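Long-range contacts in coat protein (Sulfolobus turreted icosahedral virus, PDB 2BBD), which forms the major building block of the viral capsid, probably through a double jelly-roll fold shared with capsid proteins of bacterial and eukaryotic viruses: residues Q62-S67 / I131-L136; T73-S78 / P183-I188. All blocks are in the same frame, centred on the assembly; numbering follows the deposited sequence.

Interaction 1. Residues Q62-S67 / I131-L136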
# COMPACT_ATOMS: atom_id res chain seq x y z
N GLN A 62 6.51 -4.76 9.60
CA GLN A 62 7.52 -3.97 8.92
C GLN A 62 7.22 -3.91 7.42
O GLN A 62 7.07 -2.82 6.86
CB GLN A 62 8.92 -4.54 9.17
CG GLN A 62 10.04 -3.71 8.55
CD GLN A 62 11.41 -4.00 9.16
OE1 GLN A 62 11.59 -3.92 10.38
NE2 GLN A 62 12.38 -4.35 8.30
N THR A 63 7.12 -5.06 6.76
CA THR A 63 6.83 -5.08 5.33
C THR A 63 5.96 -6.26 4.89
O THR A 63 5.98 -7.33 5.50
CB THR A 63 8.12 -5.14 4.46
OG1 THR A 63 8.77 -6.39 4.68
CG2 THR A 63 9.08 -4.02 4.81
N PHE A 64 5.19 -6.03 3.83
CA PHE A 64 4.36 -7.06 3.23
C PHE A 64 4.90 -7.30 1.84
O PHE A 64 5.15 -6.34 1.09
CB PHE A 64 2.90 -6.62 3.05
CG PHE A 64 2.09 -6.66 4.30
CD1 PHE A 64 1.82 -7.86 4.93
CD2 PHE A 64 1.55 -5.49 4.82
CE1 PHE A 64 1.01 -7.90 6.07
CE2 PHE A 64 0.75 -5.52 5.95
CZ PHE A 64 0.47 -6.72 6.57
N ASN A 65 5.08 -8.56 1.48
CA ASN A 65 5.54 -8.88 0.14
C ASN A 65 4.66 -9.96 -0.46
O ASN A 65 4.58 -11.08 0.06
CB ASN A 65 7.00 -9.32 0.16
CG ASN A 65 7.56 -9.49 -1.23
OD1 ASN A 65 7.28 -10.48 -1.92
ND2 ASN A 65 8.36 -8.52 -1.67
N LEU A 66 3.97 -9.63 -1.55
CA LEU A 66 3.09 -10.59 -2.22
C LEU A 66 3.69 -10.89 -3.58
O LEU A 66 3.89 -9.99 -4.41
CB LEU A 66 1.68 -10.02 -2.38
CG LEU A 66 0.68 -10.98 -3.04
CD1 LEU A 66 0.46 -12.20 -2.14
CD2 LEU A 66 -0.63 -10.27 -3.30
N SER A 67 3.99 -12.16 -3.81
CA SER A 67 4.59 -12.59 -5.05
C SER A 67 4.18 -14.00 -5.45
O SER A 67 3.65 -14.76 -4.64
CB SER A 67 6.11 -12.52 -4.92
OG SER A 67 6.56 -13.52 -4.03
N ILE A 131 2.03 -18.83 -4.94
CA ILE A 131 1.66 -17.47 -4.54
C ILE A 131 2.05 -17.39 -3.07
O ILE A 131 1.55 -18.16 -2.24
CB ILE A 131 0.15 -17.23 -4.66
CG1 ILE A 131 -0.32 -17.51 -6.09
CG2 ILE A 131 -0.16 -15.78 -4.28
CD1 ILE A 131 -1.84 -17.42 -6.28
N ILE A 132 2.96 -16.48 -2.73
CA ILE A 132 3.42 -16.34 -1.36
C ILE A 132 3.27 -14.94 -0.78
O ILE A 132 3.73 -13.97 -1.38
CB ILE A 132 4.91 -16.74 -1.23
CG1 ILE A 132 5.10 -18.21 -1.61
CG2 ILE A 132 5.40 -16.49 0.20
CD1 ILE A 132 6.56 -18.61 -1.74
N LEU A 133 2.60 -14.84 0.37
CA LEU A 133 2.45 -13.57 1.06
C LEU A 133 3.45 -13.61 2.21
O LEU A 133 3.30 -14.37 3.16
CB LEU A 133 1.04 -13.40 1.62
CG LEU A 133 0.88 -12.22 2.59
CD1 LEU A 133 1.13 -10.89 1.87
CD2 LEU A 133 -0.51 -12.23 3.18
N SER A 134 4.50 -12.80 2.12
CA SER A 134 5.50 -12.76 3.17
C SER A 134 5.27 -11.59 4.11
O SER A 134 5.17 -10.44 3.68
CB SER A 134 6.89 -12.69 2.56
OG SER A 134 7.11 -13.77 1.66
N ILE A 135 5.15 -11.88 5.40
CA ILE A 135 4.95 -10.81 6.37
C ILE A 135 6.17 -10.73 7.26
O ILE A 135 6.45 -11.66 8.02
CB ILE A 135 3.72 -11.06 7.28
CG1 ILE A 135 2.48 -11.27 6.43
CG2 ILE A 135 3.50 -9.85 8.22
CD1 ILE A 135 1.26 -11.66 7.24
N LEU A 136 6.93 -9.65 7.13
CA LEU A 136 8.09 -9.43 7.98
C LEU A 136 7.54 -8.58 9.12
O LEU A 136 7.15 -7.42 8.92
CB LEU A 136 9.19 -8.66 7.24
CG LEU A 136 10.38 -8.21 8.13
CD1 LEU A 136 11.06 -9.40 8.82
CD2 LEU A 136 11.36 -7.45 7.26
O HOH W 1 7.82 -8.86 3.59
O HOH W 2 6.29 -13.15 -0.83
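Phe64 and Ile135 sit side by side across this antiparallel pair of strands, both leaving the sheet on its inner, buried face. Phe64 CG lies anti to its own carbonyl carbon (chi1 -78°), and chi2 (-65°) turns the ring so that its edge meets the isoleucine: Ile135 CG1 lies 3.7 Å from Phe64 CE1, and Ile135 CD1 meets the same edge in the ring plane. Further along this face Leu66 and Leu133 cross obliquely, the CD1 methyl of Leu66 reaching 4.0 Å from Leu133 CB.

The other face is more polar and partly open to solvent. A water there bonds to Ser67 OG and Ser134 OG and donates to Ile132 O, so it spans two rungs of the ladder; a second joins Thr63 OG1 to Ser134 O. Leu136 runs alongside both Gln62 and Thr63, its CB 3.4 Å from Thr63 OG1 and its CD2 3.4 Å from Gln62 NE2. This doubling is a classic beta bulge: Leu136 O takes hydrogen bonds from Gln62 N (2.8 Å) and Thr63 N (3.2 Å). Beyond it the ladder is regular, with paired backbone bonds between Asn65 and Ser134 and between Ser67 and Ile132.

Both strands are interior members of their sheet, strand 72-78 flanking 61-68 and strand 19-24 flanking 131-137. The buried face packs on the facing sheet of the sandwich, where Trp116 and Phe118 of strand 108-123 meet the Phe64 ring edge-to-face and Val35 of strand 29-43 touches Leu133.

Interaction 2. Residues T73-S78 / P183-I188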
# COMPACT_ATOMS: atom_id res chain seq x y z
N THR A 73 6.46 -9.87 -8.42
CA THR A 73 5.93 -9.10 -7.30
C THR A 73 4.66 -8.30 -7.58
O THR A 73 4.62 -7.47 -8.49
CB THR A 73 7.00 -8.15 -6.79
OG1 THR A 73 8.18 -8.90 -6.51
CG2 THR A 73 6.52 -7.42 -5.52
N LEU A 74 3.63 -8.56 -6.78
CA LEU A 74 2.36 -7.85 -6.90
C LEU A 74 2.34 -6.69 -5.90
O LEU A 74 1.83 -5.61 -6.19
CB LEU A 74 1.20 -8.80 -6.60
CG LEU A 74 1.05 -10.02 -7.52
CD1 LEU A 74 -0.14 -10.86 -7.08
CD2 LEU A 74 0.87 -9.55 -8.94
N TYR A 75 2.91 -6.93 -4.73
CA TYR A 75 2.98 -5.93 -3.67
C TYR A 75 4.31 -6.00 -2.94
O TYR A 75 4.84 -7.08 -2.68
CB TYR A 75 1.88 -6.14 -2.63
CG TYR A 75 0.52 -5.61 -3.00
CD1 TYR A 75 0.01 -4.46 -2.37
CD2 TYR A 75 -0.27 -6.25 -3.95
CE1 TYR A 75 -1.26 -3.98 -2.69
CE2 TYR A 75 -1.53 -5.77 -4.27
CZ TYR A 75 -2.02 -4.64 -3.64
OH TYR A 75 -3.28 -4.19 -3.95
N SER A 76 4.84 -4.82 -2.62
CA SER A 76 6.07 -4.67 -1.87
C SER A 76 5.84 -3.33 -1.15
O SER A 76 6.14 -2.26 -1.68
CB SER A 76 7.28 -4.58 -2.79
OG SER A 76 8.47 -4.56 -2.03
N VAL A 77 5.29 -3.41 0.06
CA VAL A 77 4.97 -2.23 0.84
C VAL A 77 5.21 -2.47 2.33
O VAL A 77 5.17 -3.61 2.81
CB VAL A 77 3.49 -1.85 0.67
CG1 VAL A 77 3.17 -1.56 -0.79
CG2 VAL A 77 2.61 -3.00 1.17
N SER A 78 5.42 -1.39 3.06
CA SER A 78 5.63 -1.46 4.50
C SER A 78 4.25 -1.62 5.15
O SER A 78 3.23 -1.36 4.52
CB SER A 78 6.28 -0.16 4.99
OG SER A 78 5.47 0.96 4.70
N PRO A 183 -1.89 -6.07 -10.53
CA PRO A 183 -1.53 -4.95 -9.66
C PRO A 183 -0.02 -4.93 -9.44
O PRO A 183 0.61 -5.99 -9.42
CB PRO A 183 -2.32 -5.23 -8.38
CG PRO A 183 -2.39 -6.73 -8.37
CD PRO A 183 -2.72 -7.05 -9.80
N LYS A 184 0.54 -3.74 -9.34
CA LYS A 184 1.97 -3.55 -9.09
C LYS A 184 2.08 -2.42 -8.07
O LYS A 184 2.41 -1.28 -8.41
CB LYS A 184 2.70 -3.18 -10.38
CG LYS A 184 4.22 -3.15 -10.25
CD LYS A 184 4.86 -2.64 -11.52
CE LYS A 184 6.38 -2.70 -11.45
NZ LYS A 184 6.89 -4.10 -11.38
N VAL A 185 1.79 -2.75 -6.82
CA VAL A 185 1.80 -1.80 -5.71
C VAL A 185 3.13 -1.85 -4.98
O VAL A 185 3.38 -2.74 -4.18
CB VAL A 185 0.64 -2.13 -4.76
CG1 VAL A 185 0.57 -1.11 -3.63
CG2 VAL A 185 -0.67 -2.17 -5.55
N ILE A 186 3.98 -0.86 -5.26
CA ILE A 186 5.31 -0.82 -4.68
C ILE A 186 5.59 0.46 -3.90
O ILE A 186 5.23 1.56 -4.33
CB ILE A 186 6.38 -0.93 -5.79
CG1 ILE A 186 6.05 -2.09 -6.73
CG2 ILE A 186 7.75 -1.11 -5.16
CD1 ILE A 186 6.10 -3.48 -6.09
N GLU A 187 6.26 0.31 -2.75
CA GLU A 187 6.61 1.48 -1.95
C GLU A 187 8.08 1.78 -2.17
O GLU A 187 8.94 0.91 -2.02
CB GLU A 187 6.34 1.22 -0.46
CG GLU A 187 6.34 2.51 0.35
CD GLU A 187 6.02 2.29 1.81
OE1 GLU A 187 5.35 3.16 2.41
OE2 GLU A 187 6.44 1.27 2.38
N ILE A 188 8.37 3.03 -2.53
CA ILE A 188 9.74 3.46 -2.79
C ILE A 188 10.11 4.65 -1.92
O ILE A 188 9.46 5.70 -1.96
CB ILE A 188 9.92 3.86 -4.27
CG1 ILE A 188 9.47 2.71 -5.17
CG2 ILE A 188 11.39 4.20 -4.53
CD1 ILE A 188 9.51 3.04 -6.63
O HOH W 3 3.16 -6.98 -10.58
O HOH W 4 6.79 -5.80 -9.23
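A parallel strand pair joins the two halves of the large mixed sheet, and within it the side chain of Val185 lies against the ring of Tyr75. Val185 CB stands 3.6 Å from the ring centroid, over one face and offset toward the rim, a CH-pi contact; Val185 CG2 reaches 3.4 Å from Tyr75 CZ. The phenol hydroxyl bonds beyond the pair, to Asp119 O. Three backbone bonds make the parallel ladder: Val185 N to Leu74 O, Ser76 N to Val185 O and Glu187 N to Ser76 O. On the opposite face Ile186 CD1 packs 3.7 Å from Ser76 CB.

At the far end an extended Glu187, CG anti to its backbone N (chi1 -165°), brings its carboxylate to Ser78. OE2 accepts two bonds there: a short one from Ser78 OG (2.5 Å) on its syn lone pair, and one from Ser78 N (2.9 Å), which comes from above the carboxylate plane. Tyr217 OH bonds to OE1, giving the other oxygen a partner too. Ser78 OG also accepts from Gly81 N, making Ser78 the N-cap of helix 79-89. A single parallel pair inside an otherwise antiparallel sheet fits the seam between the two barrels of a double jelly-roll capsid protein.

In the fold
Interactions 1 and 2 lie in one mixed sheet, their centres 10 Å apart, and strand order across it runs 131-137, 61-68, 72-78, 182-193. Strands 61-68 and 72-78, consecutive in the chain, form the bridge: Phe64 N lies 2.6 Å from Val77 O and Leu66 O 2.8 Å from Leu74 N, both probable hydrogen bonds. Along the chain the segments alternate, 62-67 and 73-78 first, then 131-136 and 183-188. Interaction 1 probably lies within the N-terminal jelly roll, and interaction 2 joins it to strand 182-193, which leads into the C-terminal one. Together they carry hydrogen bonding continuously from one half into the other, consistent with the two rolls behaving as a single capsid unit.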